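Peptidoglycan-binding domain 1 (Burkholderia, PDB 5NM7) probably binds bacterial cell-wall peptidoglycan and cleaves its glycan chains with a lysozyme-like N-acetylmuramidase domain, acting as the endolysin of Burkholderia phage AP3. Local coordinates at residues Q88-A93 with R229-A234; R95-V100 with V252-A257; I121-L126 with A142-K147. One frame throughout, in Å; residues are numbered along the deposited sequence.

Contact 1: Q88-A93 with R229-A234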
ATOM      1  N   GLN A  88      -9.976 -14.563  -5.470  1.00 22.01           N
ATOM      2  CA  GLN A  88     -10.675 -14.947  -6.705  1.00 24.08           C
ATOM      3  C   GLN A  88     -11.055 -13.695  -7.498  1.00 24.85           C
ATOM      4  O   GLN A  88     -12.200 -13.489  -7.911  1.00 22.95           O
ATOM      5  CB  GLN A  88     -11.894 -15.855  -6.408  1.00 27.96           C
ATOM      6  CG  GLN A  88     -11.514 -17.172  -5.763  1.00 35.86           C
ATOM      7  CD  GLN A  88     -10.811 -18.100  -6.726  1.00 36.66           C
ATOM      8  OE1 GLN A  88     -11.375 -18.469  -7.770  1.00 44.18           O
ATOM      9  NE2 GLN A  88      -9.527 -18.376  -6.457  1.00 46.59           N
ATOM     10  N   VAL A  89     -10.060 -12.823  -7.654  1.00 23.09           N
ATOM     11  CA  VAL A  89     -10.188 -11.566  -8.375  1.00 23.41           C
ATOM     12  C   VAL A  89      -9.161 -11.638  -9.508  1.00 25.85           C
ATOM     13  O   VAL A  89      -8.090 -12.225  -9.369  1.00 22.85           O
ATOM     14  CB  VAL A  89      -9.938 -10.383  -7.406  1.00 25.35           C
ATOM     15  CG1 VAL A  89      -9.751  -9.060  -8.145  1.00 26.39           C
ATOM     16  CG2 VAL A  89     -11.068 -10.249  -6.382  1.00 24.92           C
ATOM     17  N   ASP A  90      -9.522 -11.058 -10.648  1.00 25.86           N
ATOM     18  CA  ASP A  90      -8.677 -10.989 -11.811  1.00 27.42           C
ATOM     19  C   ASP A  90      -7.349 -10.307 -11.381  1.00 23.73           C
ATOM     20  O   ASP A  90      -7.351  -9.345 -10.616  1.00 23.05           O
ATOM     21  CB  ASP A  90      -9.433 -10.233 -12.935  1.00 31.58           C
ATOM     22  CG  ASP A  90     -10.570 -11.090 -13.611  1.00 38.71           C
ATOM     23  OD1 ASP A  90     -10.616 -12.340 -13.486  1.00 45.99           O
ATOM     24  OD2 ASP A  90     -11.417 -10.494 -14.302  1.00 42.07           O
ATOM     25  N   LEU A  91      -6.235 -10.865 -11.812  1.00 24.35           N
ATOM     26  CA  LEU A  91      -4.913 -10.357 -11.412  1.00 25.57           C
ATOM     27  C   LEU A  91      -4.777  -8.870 -11.751  1.00 24.29           C
ATOM     28  O   LEU A  91      -4.263  -8.087 -10.930  1.00 23.16           O
ATOM     29  CB  LEU A  91      -3.787 -11.147 -12.078  1.00 27.14           C
ATOM     30  CG  LEU A  91      -2.373 -10.581 -11.848  1.00 26.41           C
ATOM     31  CD1 LEU A  91      -2.020 -10.558 -10.361  1.00 26.62           C
ATOM     32  CD2 LEU A  91      -1.337 -11.360 -12.641  1.00 30.12           C
ATOM     33  N   ALA A  92      -5.285  -8.471 -12.922  1.00 22.80           N
ATOM     34  CA  ALA A  92      -5.244  -7.067 -13.323  1.00 20.06           C
ATOM     35  C   ALA A  92      -5.959  -6.170 -12.317  1.00 17.97           C
ATOM     36  O   ALA A  92      -5.558  -5.028 -12.087  1.00 17.19           O
ATOM     37  CB  ALA A  92      -5.837  -6.880 -14.710  1.00 20.60           C
ATOM     38  N   ALA A  93      -7.056  -6.671 -11.725  1.00 19.21           N
ATOM     39  CA  ALA A  93      -7.750  -5.910 -10.705  1.00 18.90           C
ATOM     40  C   ALA A  93      -6.936  -5.755  -9.430  1.00 18.45           C
ATOM     41  O   ALA A  93      -6.944  -4.681  -8.800  1.00 18.71           O
ATOM     42  CB  ALA A  93      -9.133  -6.514 -10.388  1.00 21.16           C
ATOM     43  N   ARG A 229     -14.475  -7.965  -7.176  1.00 18.89           N
ATOM     44  CA  ARG A 229     -14.527  -9.046  -8.135  1.00 19.66           C
ATOM     45  C   ARG A 229     -15.183  -8.606  -9.419  1.00 20.13           C
ATOM     46  O   ARG A 229     -14.750  -9.039 -10.478  1.00 21.20           O
ATOM     47  CB  ARG A 229     -15.286 -10.240  -7.568  1.00 19.95           C
ATOM     48  CG  ARG A 229     -14.457 -11.008  -6.563  1.00 23.93           C
ATOM     49  CD  ARG A 229     -15.284 -12.146  -6.005  1.00 25.78           C
ATOM     50  NE  ARG A 229     -14.498 -13.027  -5.161  1.00 27.27           N
ATOM     51  CZ  ARG A 229     -15.027 -13.917  -4.336  1.00 29.77           C
ATOM     52  NH1 ARG A 229     -16.356 -14.049  -4.240  1.00 31.18           N
ATOM     53  NH2 ARG A 229     -14.242 -14.685  -3.611  1.00 31.14           N
ATOM     54  N   SER A 230     -16.217  -7.775  -9.300  1.00 20.28           N
ATOM     55  CA  SER A 230     -17.051  -7.369 -10.439  1.00 22.91           C
ATOM     56  C   SER A 230     -16.536  -6.027 -11.046  1.00 22.64           C
ATOM     57  O   SER A 230     -17.179  -5.446 -11.921  1.00 23.67           O
ATOM     58  CB  SER A 230     -18.526  -7.377 -10.001  1.00 24.26           C
ATOM     59  OG  SER A 230     -18.872  -6.275  -9.152  1.00 28.89           O
ATOM     60  N   LYS A 231     -15.369  -5.571 -10.574  1.00 21.73           N
ATOM     61  CA  LYS A 231     -14.716  -4.352 -11.038  1.00 23.45           C
ATOM     62  C   LYS A 231     -15.616  -3.140 -10.955  1.00 21.53           C
ATOM     63  O   LYS A 231     -15.672  -2.305 -11.879  1.00 23.60           O
ATOM     64  CB  LYS A 231     -14.154  -4.540 -12.446  1.00 26.86           C
ATOM     65  CG  LYS A 231     -13.177  -5.688 -12.600  1.00 32.21           C
ATOM     66  CD  LYS A 231     -13.874  -6.908 -13.207  1.00 37.26           C
ATOM     67  CE  LYS A 231     -12.991  -7.640 -14.183  1.00 43.63           C
ATOM     68  NZ  LYS A 231     -13.706  -8.812 -14.769  1.00 45.84           N
ATOM     69  N   LYS A 232     -16.391  -3.057  -9.888  1.00 20.06           N
ATOM     70  CA  LYS A 232     -17.273  -1.920  -9.648  1.00 21.30           C
ATOM     71  C   LYS A 232     -16.423  -0.915  -8.881  1.00 21.35           C
ATOM     72  O   LYS A 232     -16.444  -0.835  -7.644  1.00 20.61           O
ATOM     73  CB  LYS A 232     -18.508  -2.305  -8.870  1.00 22.06           C
ATOM     74  CG  LYS A 232     -19.452  -3.236  -9.601  1.00 24.90           C
ATOM     75  CD  LYS A 232     -20.703  -3.361  -8.733  1.00 27.51           C
ATOM     76  CE  LYS A 232     -21.679  -4.423  -9.123  1.00 29.55           C
ATOM     77  NZ  LYS A 232     -21.325  -5.123 -10.353  1.00 29.69           N
ATOM     78  N   TRP A 233     -15.670  -0.127  -9.627  1.00 20.38           N
ATOM     79  CA  TRP A 233     -14.578   0.659  -8.992  1.00 21.87           C
ATOM     80  C   TRP A 233     -15.052   1.765  -8.111  1.00 20.12           C
ATOM     81  O   TRP A 233     -14.502   1.976  -7.032  1.00 19.46           O
ATOM     82  CB  TRP A 233     -13.652   1.194 -10.053  1.00 21.74           C
ATOM     83  CG  TRP A 233     -13.022   0.122 -10.831  1.00 22.58           C
ATOM     84  CD1 TRP A 233     -13.179  -0.094 -12.163  1.00 23.71           C
ATOM     85  CD2 TRP A 233     -12.147  -0.910 -10.360  1.00 21.88           C
ATOM     86  NE1 TRP A 233     -12.452  -1.171 -12.551  1.00 25.90           N
ATOM     87  CE2 TRP A 233     -11.814  -1.709 -11.474  1.00 24.20           C
ATOM     88  CE3 TRP A 233     -11.632  -1.241  -9.123  1.00 23.17           C
ATOM     89  CZ2 TRP A 233     -10.985  -2.818 -11.385  1.00 24.80           C
ATOM     90  CZ3 TRP A 233     -10.803  -2.360  -9.032  1.00 24.61           C
ATOM     91  CH2 TRP A 233     -10.468  -3.112 -10.166  1.00 25.50           C
ATOM     92  N   ALA A 234     -16.140   2.435  -8.510  1.00 19.25           N
ATOM     93  CA  ALA A 234     -16.655   3.516  -7.681  1.00 21.97           C
ATOM     94  C   ALA A 234     -17.215   2.953  -6.396  1.00 20.59           C
ATOM     95  O   ALA A 234     -17.021   3.520  -5.326  1.00 20.99           O
ATOM     96  CB  ALA A 234     -17.711   4.329  -8.435  1.00 24.84           C
TER
HETATM   97  O   HOH W   1     -12.366 -10.570 -10.931  1.00 28.24           O

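Contact 2: R95-V100 with V252-A257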
ATOM      1  N   ARG A  95      -3.583  -5.907  -9.310  1.00 16.93           N
ATOM      2  CA  ARG A  95      -2.548  -4.959  -9.681  1.00 18.95           C
ATOM      3  C   ARG A  95      -3.022  -3.524  -9.644  1.00 18.51           C
ATOM      4  O   ARG A  95      -2.322  -2.644  -9.128  1.00 18.00           O
ATOM      5  CB  ARG A  95      -2.024  -5.260 -11.076  1.00 19.93           C
ATOM      6  CG  ARG A  95      -1.267  -6.560 -11.191  1.00 23.26           C
ATOM      7  CD  ARG A  95      -0.604  -6.563 -12.569  1.00 25.35           C
ATOM      8  NE  ARG A  95       0.190  -7.751 -12.832  1.00 32.56           N
ATOM      9  CZ  ARG A  95       1.404  -8.021 -12.326  1.00 34.14           C
ATOM     10  NH1 ARG A  95       2.018  -7.194 -11.465  1.00 35.75           N
ATOM     11  NH2 ARG A  95       2.017  -9.141 -12.690  1.00 35.25           N
ATOM     12  N   ALA A  96      -4.242  -3.260 -10.144  1.00 16.99           N
ATOM     13  CA  ALA A  96      -4.834  -1.932 -10.052  1.00 16.10           C
ATOM     14  C   ALA A  96      -5.057  -1.460  -8.637  1.00 15.53           C
ATOM     15  O   ALA A  96      -4.734  -0.371  -8.290  1.00 15.62           O
ATOM     16  CB  ALA A  96      -6.145  -1.887 -10.824  1.00 16.98           C
ATOM     17  N   VAL A  97      -5.600  -2.321  -7.773  1.00 16.34           N
ATOM     18  CA  VAL A  97      -5.772  -1.978  -6.360  1.00 17.71           C
ATOM     19  C   VAL A  97      -4.462  -1.697  -5.667  1.00 17.09           C
ATOM     20  O   VAL A  97      -4.341  -0.747  -4.898  1.00 16.60           O
ATOM     21  CB  VAL A  97      -6.512  -3.077  -5.598  1.00 20.81           C
ATOM     22  CG1 VAL A  97      -6.512  -2.800  -4.100  1.00 22.82           C
ATOM     23  CG2 VAL A  97      -7.941  -3.083  -6.070  1.00 22.31           C
ATOM     24  N   ASN A  98      -3.489  -2.543  -5.919  1.00 17.46           N
ATOM     25  CA  ASN A  98      -2.166  -2.340  -5.345  1.00 18.93           C
ATOM     26  C   ASN A  98      -1.568  -1.017  -5.779  1.00 19.70           C
ATOM     27  O   ASN A  98      -1.053  -0.260  -4.961  1.00 19.55           O
ATOM     28  CB  ASN A  98      -1.248  -3.470  -5.724  1.00 19.26           C
ATOM     29  CG  ASN A  98       0.064  -3.394  -4.992  1.00 19.17           C
ATOM     30  OD1 ASN A  98       0.103  -3.392  -3.759  1.00 17.78           O
ATOM     31  ND2 ASN A  98       1.145  -3.302  -5.739  1.00 21.18           N
ATOM     32  N   GLU A  99      -1.646  -0.713  -7.066  1.00 18.16           N
ATOM     33  CA  GLU A  99      -1.128   0.569  -7.552  1.00 18.68           C
ATOM     34  C   GLU A  99      -1.789   1.780  -6.939  1.00 18.68           C
ATOM     35  O   GLU A  99      -1.118   2.752  -6.562  1.00 20.70           O
ATOM     36  CB  GLU A  99      -1.232   0.632  -9.093  1.00 20.01           C
ATOM     37  CG  GLU A  99      -0.647   1.907  -9.704  1.00 22.81           C
ATOM     38  CD  GLU A  99      -0.719   1.942 -11.220  1.00 22.34           C
ATOM     39  OE1 GLU A  99      -0.625   0.899 -11.851  1.00 25.55           O
ATOM     40  OE2 GLU A  99      -0.905   3.046 -11.742  1.00 26.94           O
ATOM     41  N   VAL A 100      -3.111   1.757  -6.853  1.00 16.87           N
ATOM     42  CA  VAL A 100      -3.847   2.924  -6.440  1.00 18.61           C
ATOM     43  C   VAL A 100      -3.960   3.041  -4.926  1.00 18.52           C
ATOM     44  O   VAL A 100      -3.869   4.154  -4.377  1.00 19.32           O
ATOM     45  CB  VAL A 100      -5.235   2.915  -7.093  1.00 18.03           C
ATOM     46  CG1 VAL A 100      -6.053   4.073  -6.580  1.00 18.40           C
ATOM     47  CG2 VAL A 100      -5.066   2.959  -8.611  1.00 19.51           C
ATOM     48  N   VAL A 252     -11.736   6.472 -10.487  1.00 20.44           N
ATOM     49  CA  VAL A 252     -11.254   6.512 -11.834  1.00 21.77           C
ATOM     50  C   VAL A 252      -9.822   6.065 -11.952  1.00 19.51           C
ATOM     51  O   VAL A 252      -9.441   5.469 -12.935  1.00 19.97           O
ATOM     52  CB  VAL A 252     -11.431   7.925 -12.439  1.00 25.84           C
ATOM     53  CG1 VAL A 252     -10.984   7.924 -13.895  1.00 27.36           C
ATOM     54  CG2 VAL A 252     -12.887   8.346 -12.353  1.00 27.84           C
ATOM     55  N   LYS A 253      -8.993   6.322 -10.930  1.00 19.13           N
ATOM     56  CA  LYS A 253      -7.654   5.761 -10.959  1.00 19.23           C
ATOM     57  C   LYS A 253      -7.647   4.243 -10.984  1.00 18.65           C
ATOM     58  O   LYS A 253      -6.838   3.652 -11.688  1.00 18.56           O
ATOM     59  CB  LYS A 253      -6.809   6.278  -9.772  1.00 21.58           C
ATOM     60  CG  LYS A 253      -6.428   7.744  -9.958  1.00 22.96           C
ATOM     61  CD  LYS A 253      -5.718   8.263  -8.718  1.00 26.72           C
ATOM     62  CE  LYS A 253      -5.153   9.650  -8.985  1.00 29.48           C
ATOM     63  NZ  LYS A 253      -4.751  10.267  -7.702  1.00 33.81           N
ATOM     64  N   LEU A 254      -8.533   3.619 -10.205  1.00 17.99           N
ATOM     65  CA  LEU A 254      -8.671   2.176 -10.217  1.00 17.03           C
ATOM     66  C   LEU A 254      -9.099   1.697 -11.601  1.00 18.24           C
ATOM     67  O   LEU A 254      -8.489   0.788 -12.147  1.00 20.83           O
ATOM     68  CB  LEU A 254      -9.692   1.690  -9.184  1.00 16.69           C
ATOM     69  CG  LEU A 254      -9.182   1.750  -7.737  1.00 17.96           C
ATOM     70  CD1 LEU A 254     -10.339   1.674  -6.759  1.00 17.12           C
ATOM     71  CD2 LEU A 254      -8.198   0.638  -7.513  1.00 18.35           C
ATOM     72  N   GLU A 255     -10.119   2.342 -12.124  1.00 20.89           N
ATOM     73  CA  GLU A 255     -10.692   1.970 -13.458  1.00 23.07           C
ATOM     74  C   GLU A 255      -9.648   2.028 -14.538  1.00 22.85           C
ATOM     75  O   GLU A 255      -9.407   1.049 -15.260  1.00 22.58           O
ATOM     76  CB  GLU A 255     -11.874   2.875 -13.775  1.00 24.54           C
ATOM     77  CG  GLU A 255     -12.552   2.797 -15.162  1.00 27.19           C
ATOM     78  CD  GLU A 255     -13.232   4.127 -15.518  1.00 28.20           C
ATOM     79  OE1 GLU A 255     -13.761   4.903 -14.652  1.00 26.83           O
ATOM     80  OE2 GLU A 255     -13.240   4.414 -16.710  1.00 33.59           O
ATOM     81  N   ARG A 256      -8.937   3.145 -14.596  1.00 23.35           N
ATOM     82  CA  ARG A 256      -7.917   3.325 -15.620  1.00 24.15           C
ATOM     83  C   ARG A 256      -6.659   2.485 -15.418  1.00 22.71           C
ATOM     84  O   ARG A 256      -6.093   1.973 -16.377  1.00 22.17           O
ATOM     85  CB  ARG A 256      -7.674   4.840 -15.835  1.00 26.42           C
ATOM     86  CG  ARG A 256      -9.030   5.518 -16.094  1.00 29.92           C
ATOM     87  CD  ARG A 256      -9.037   6.645 -17.083  1.00 32.33           C
ATOM     88  NE  ARG A 256     -10.408   7.170 -17.214  1.00 36.06           N
ATOM     89  CZ  ARG A 256     -10.737   8.419 -17.552  1.00 38.77           C
ATOM     90  NH1 ARG A 256      -9.806   9.341 -17.797  1.00 38.04           N
ATOM     91  NH2 ARG A 256     -12.017   8.752 -17.626  1.00 40.54           N
ATOM     92  N   ALA A 257      -6.266   2.215 -14.168  1.00 23.04           N
ATOM     93  CA  ALA A 257      -5.215   1.257 -13.896  1.00 22.52           C
ATOM     94  C   ALA A 257      -5.551  -0.158 -14.354  1.00 22.43           C
ATOM     95  O   ALA A 257      -4.718  -0.849 -14.936  1.00 21.04           O
ATOM     96  CB  ALA A 257      -4.853   1.238 -12.400  1.00 22.32           C
TER

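Contact 3: I121-L126 with A142-K147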
ATOM      1  N   ILE A 121     -10.424   6.533  17.512  1.00 21.75           N
ATOM      2  CA  ILE A 121     -10.575   5.112  17.680  1.00 23.84           C
ATOM      3  C   ILE A 121     -10.020   4.666  19.035  1.00 25.19           C
ATOM      4  O   ILE A 121     -10.555   3.732  19.654  1.00 24.87           O
ATOM      5  CB  ILE A 121      -9.910   4.313  16.528  1.00 22.45           C
ATOM      6  CG1 ILE A 121     -10.468   4.754  15.162  1.00 22.81           C
ATOM      7  CG2 ILE A 121     -10.103   2.823  16.708  1.00 21.88           C
ATOM      8  CD1 ILE A 121     -11.979   4.623  15.018  1.00 24.93           C
ATOM      9  N   MET A 122      -8.921   5.277  19.492  1.00 23.56           N
ATOM     10  CA  MET A 122      -8.420   4.969  20.842  1.00 24.88           C
ATOM     11  C   MET A 122      -9.522   5.241  21.875  1.00 26.72           C
ATOM     12  O   MET A 122      -9.808   4.378  22.712  1.00 30.84           O
ATOM     13  CB  MET A 122      -7.199   5.806  21.203  1.00 24.32           C
ATOM     14  CG  MET A 122      -6.592   5.439  22.565  1.00 24.42           C
ATOM     15  SD  MET A 122      -5.867   3.820  22.578  1.00 27.32           S
ATOM     16  CE  MET A 122      -4.820   3.924  24.039  1.00 27.16           C
ATOM     17  N   TYR A 123     -10.122   6.417  21.784  1.00 28.80           N
ATOM     18  CA  TYR A 123     -11.269   6.793  22.609  1.00 33.17           C
ATOM     19  C   TYR A 123     -12.321   5.667  22.631  1.00 33.14           C
ATOM     20  O   TYR A 123     -12.761   5.205  23.696  1.00 31.89           O
ATOM     21  CB  TYR A 123     -11.884   8.092  22.081  1.00 33.76           C
ATOM     22  CG  TYR A 123     -13.072   8.564  22.886  1.00 42.06           C
ATOM     23  CD1 TYR A 123     -12.905   9.096  24.175  1.00 44.04           C
ATOM     24  CD2 TYR A 123     -14.368   8.456  22.382  1.00 46.31           C
ATOM     25  CE1 TYR A 123     -13.990   9.524  24.932  1.00 46.89           C
ATOM     26  CE2 TYR A 123     -15.459   8.884  23.129  1.00 49.04           C
ATOM     27  CZ  TYR A 123     -15.265   9.416  24.397  1.00 49.96           C
ATOM     28  OH  TYR A 123     -16.345   9.840  25.139  1.00 55.02           O
ATOM     29  N   ARG A 124     -12.658   5.192  21.442  1.00 33.41           N
ATOM     30  CA  ARG A 124     -13.643   4.142  21.265  1.00 35.43           C
ATOM     31  C   ARG A 124     -13.226   2.804  21.905  1.00 36.01           C
ATOM     32  O   ARG A 124     -14.044   2.134  22.550  1.00 37.85           O
ATOM     33  CB  ARG A 124     -13.871   3.959  19.763  1.00 37.26           C
ATOM     34  CG  ARG A 124     -15.241   3.519  19.343  1.00 38.08           C
ATOM     35  CD  ARG A 124     -15.351   3.529  17.813  1.00 39.65           C
ATOM     36  NE  ARG A 124     -16.244   2.435  17.467  1.00 42.82           N
ATOM     37  CZ  ARG A 124     -17.579   2.468  17.549  1.00 40.99           C
ATOM     38  NH1 ARG A 124     -18.231   3.580  17.884  1.00 39.33           N
ATOM     39  NH2 ARG A 124     -18.272   1.372  17.253  1.00 42.24           N
ATOM     40  N   GLN A 125     -11.965   2.411  21.728  1.00 32.66           N
ATOM     41  CA  GLN A 125     -11.481   1.129  22.220  1.00 34.29           C
ATOM     42  C   GLN A 125     -11.338   1.111  23.744  1.00 37.59           C
ATOM     43  O   GLN A 125     -11.534   0.053  24.377  1.00 40.17           O
ATOM     44  CB  GLN A 125     -10.153   0.723  21.552  1.00 33.32           C
ATOM     45  CG  GLN A 125     -10.249   0.541  20.045  1.00 34.18           C
ATOM     46  CD  GLN A 125     -11.309  -0.477  19.635  1.00 32.91           C
ATOM     47  OE1 GLN A 125     -12.419  -0.106  19.252  1.00 37.10           O
ATOM     48  NE2 GLN A 125     -10.977  -1.756  19.743  1.00 33.39           N
ATOM     49  N   LEU A 126     -11.001   2.264  24.315  1.00 38.59           N
ATOM     50  CA  LEU A 126     -10.918   2.422  25.768  1.00 39.93           C
ATOM     51  C   LEU A 126     -12.312   2.316  26.425  1.00 44.61           C
ATOM     52  O   LEU A 126     -12.464   1.644  27.453  1.00 42.34           O
ATOM     53  CB  LEU A 126     -10.264   3.759  26.134  1.00 39.11           C
ATOM     54  CG  LEU A 126      -8.777   3.905  25.817  1.00 36.10           C
ATOM     55  CD1 LEU A 126      -8.329   5.364  25.848  1.00 34.17           C
ATOM     56  CD2 LEU A 126      -7.945   3.068  26.758  1.00 34.24           C
ATOM     57  N   ALA A 142      -4.558  15.328  22.901  1.00 40.07           N
ATOM     58  CA  ALA A 142      -3.915  15.056  21.617  1.00 37.33           C
ATOM     59  C   ALA A 142      -3.954  13.571  21.235  1.00 36.06           C
ATOM     60  O   ALA A 142      -3.893  13.241  20.041  1.00 32.06           O
ATOM     61  CB  ALA A 142      -2.470  15.541  21.641  1.00 39.24           C
ATOM     62  N   LEU A 143      -3.997  12.696  22.251  1.00 32.57           N
ATOM     63  CA  LEU A 143      -3.937  11.238  22.085  1.00 32.83           C
ATOM     64  C   LEU A 143      -5.237  10.499  22.226  1.00 33.30           C
ATOM     65  O   LEU A 143      -5.393   9.388  21.718  1.00 33.09           O
ATOM     66  CB  LEU A 143      -3.018  10.630  23.149  1.00 35.49           C
ATOM     67  CG  LEU A 143      -1.548  10.932  23.026  1.00 34.21           C
ATOM     68  CD1 LEU A 143      -0.835  10.335  24.230  1.00 36.27           C
ATOM     69  CD2 LEU A 143      -0.984  10.363  21.735  1.00 33.19           C
ATOM     70  N   VAL A 144      -6.146  11.055  23.013  1.00 33.35           N
ATOM     71  CA  VAL A 144      -7.431  10.409  23.246  1.00 35.73           C
ATOM     72  C   VAL A 144      -8.428  11.521  23.054  1.00 37.24           C
ATOM     73  O   VAL A 144      -8.322  12.549  23.724  1.00 36.08           O
ATOM     74  CB  VAL A 144      -7.561   9.831  24.669  1.00 35.40           C
ATOM     75  CG1 VAL A 144      -8.851   9.040  24.793  1.00 37.14           C
ATOM     76  CG2 VAL A 144      -6.378   8.948  25.021  1.00 37.14           C
ATOM     77  N   ASN A 145      -9.361  11.335  22.122  1.00 36.69           N
ATOM     78  CA  ASN A 145     -10.280  12.399  21.733  1.00 36.99           C
ATOM     79  C   ASN A 145     -11.397  11.864  20.854  1.00 39.39           C
ATOM     80  O   ASN A 145     -11.139  11.107  19.936  1.00 36.97           O
ATOM     81  CB  ASN A 145      -9.506  13.476  20.969  1.00 37.62           C
ATOM     82  CG  ASN A 145     -10.117  14.856  21.095  1.00 40.39           C
ATOM     83  OD1 ASN A 145     -11.329  15.024  21.022  1.00 37.12           O
ATOM     84  ND2 ASN A 145      -9.265  15.864  21.266  1.00 41.17           N
ATOM     85  N   SER A 146     -12.641  12.277  21.103  1.00 40.10           N
ATOM     86  CA  SER A 146     -13.755  11.909  20.217  1.00 41.57           C
ATOM     87  C   SER A 146     -13.650  12.599  18.847  1.00 38.84           C
ATOM     88  O   SER A 146     -14.257  12.159  17.885  1.00 38.32           O
ATOM     89  CB  SER A 146     -15.110  12.221  20.876  1.00 43.02           C
ATOM     90  OG  SER A 146     -15.300  13.621  21.010  1.00 46.17           O
ATOM     91  N   LYS A 147     -12.900  13.694  18.788  1.00 40.14           N
ATOM     92  CA  LYS A 147     -12.549  14.379  17.538  1.00 39.78           C
ATOM     93  C   LYS A 147     -11.345  13.709  16.861  1.00 37.00           C
ATOM     94  O   LYS A 147     -10.321  13.453  17.492  1.00 30.59           O
ATOM     95  CB  LYS A 147     -12.185  15.845  17.795  1.00 45.93           C
ATOM     96  CG  LYS A 147     -13.251  16.857  17.440  1.00 51.98           C
ATOM     97  CD  LYS A 147     -12.986  18.129  18.248  1.00 57.69           C
ATOM     98  CE  LYS A 147     -13.492  19.409  17.557  1.00 63.21           C
ATOM     99  NZ  LYS A 147     -12.513  19.891  16.526  1.00 65.23           N
TER

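Contact 1: Q88-A93 with R229-A234
D90 and K231 form a salt bridge. NZ of K231 lies 2.9 Å from OD2 of D90 and meets it nearly along the C-O axis. The K231 chain bends at chi2 and chi3, and the two side chains cross at about a right angle. Near this pair a water joins the two backbones. It accepts from D90 N and donates to R229 O, each at 2.9 Å.

The remaining contacts are mostly apolar. V89 CG2 packs against R229 CG at 3.5 Å. A93 CB meets the edge of the W233 ring, 3.7 Å from CH2. The R229 guanidinium passes by Q88, with NH2 3.8 Å from Q88 CB. Its NE hydrogen-bonds to L87 O.

Two Schellman motifs set these positions. Q88 (phi 55°) ends helix 77-87, and K231 (phi 54°) ends helix 222-229. Each helix end turns toward the start of a new helix. D90 is the N-cap residue of helix 91-101, although its side chain makes no capping bond.

The contact therefore combines one ion pair, one bridging water and a buried apolar edge. R229 puts a positive charge at the C-terminal end of helix 77-87. K231 would probably favour the charged form of the D90 carboxylate.

Contact 2: R95-V100 with V252-A257
The E99 carboxylate lies beside A257, with OE1 4.3 Å from A257 CB. Two groups of helix 250-265 grip it. Y261 OH hydrogen-bonds to OE1, and R260 NH2 forms a salt bridge with OE2. Each oxygen thus has its own partner, which fixes the turn of the carboxylate.

The rest of the interface is van der Waals packing, mostly of methyl groups. The segments 95-100 and 252-257 approach to 8.6 Å between axes. Their N-to-C directions differ by 135°, closer to antiparallel than parallel. Small residues lie where the backbones are nearest: the CA atoms of A96 and A257 are 5.0 Å apart, and their CB atoms touch at 3.7 Å.

L254 inserts CD2 among A96, V97 and V100. This methyl meets A96 O and V97 CA, both at 3.7 Å, and V100 CB at 3.8 Å. V100 packs back against the other helix. Its CG2 lies anti to the carbonyl carbon and rests on K253 O at 3.6 Å. CG1 meets K253 CB, while the K253 chain, extended beyond CG, carries its amine off from the contact.

E99 also touches I56 of the putative peptidoglycan-binding domain. Two other helices flank this crossing: L254 touches F236 of helix 233-241, and R95 and N98 reach L80 of helix 77-87. Helix 91-101 therefore packs between helix 77-87 and helix 250-265.

Contact 3: I121-L126 with A142-K147
Y123 and V144 bring the backbones nearest, with CA atoms 5.3 Å apart, where the irregular segment 142-147 passes helix 119-128. The Y123 side chain carries much of the contact. Its CG lies anti to the backbone N (chi1 -179°), and the ring stands beside residues 144-146. S146 CB sits over one face, 4.0 Å above the plane and offset toward the rim. V144 CG1 comes at the ring edge, near the plane. Y123 CB also meets N145 O at 3.8 Å.

V144 crosses both Y123 and L126 at about a right angle. Its CG1 touches L126 CD1 at 3.9 Å. M122, the residue before Y123, also joins: its CB lies 4.0 Å from L143 O, and its CG is near V144 CG2. V144 and L126 both touch I167 of helix 156-167 as well, so this buried valine packs between two helices.

Hydrogen bonds to residues outside the segment also hold the loop: Y117 OH to L143 O, R119 NE to K147 O, and N145 ND2 to P141 O.

N145 OD1 accepts from K147 N at 3.0 Å, with an N-H...O angle of 161°. The donor stands 39° out of the carbonyl plane. This bond makes an Asx turn, which shapes a loop laid against a helix within the muramidase domain.

From the N terminus the chain passes four helices, 12-23 to 77-87, before contact 1 opens at 88-93, which leads into helix 91-101. Contact 2 opens at 95-100, within that helix. Contact 3 opens at 121-126 and closes a short loop at 142-147. That loop is nested inside the loops of both other contacts. Contact 1 closes at 229-234 and contact 2 at 252-257, so these two cross along the chain. They touch where W233 packs on L254, E255 and V97. Together they tie helix 91-101 to the successive helices 233-241 and 250-265. Contact 3 lies apart, its centre about 35 Å from that of contact 1, and joins helix 119-128 to the following loop.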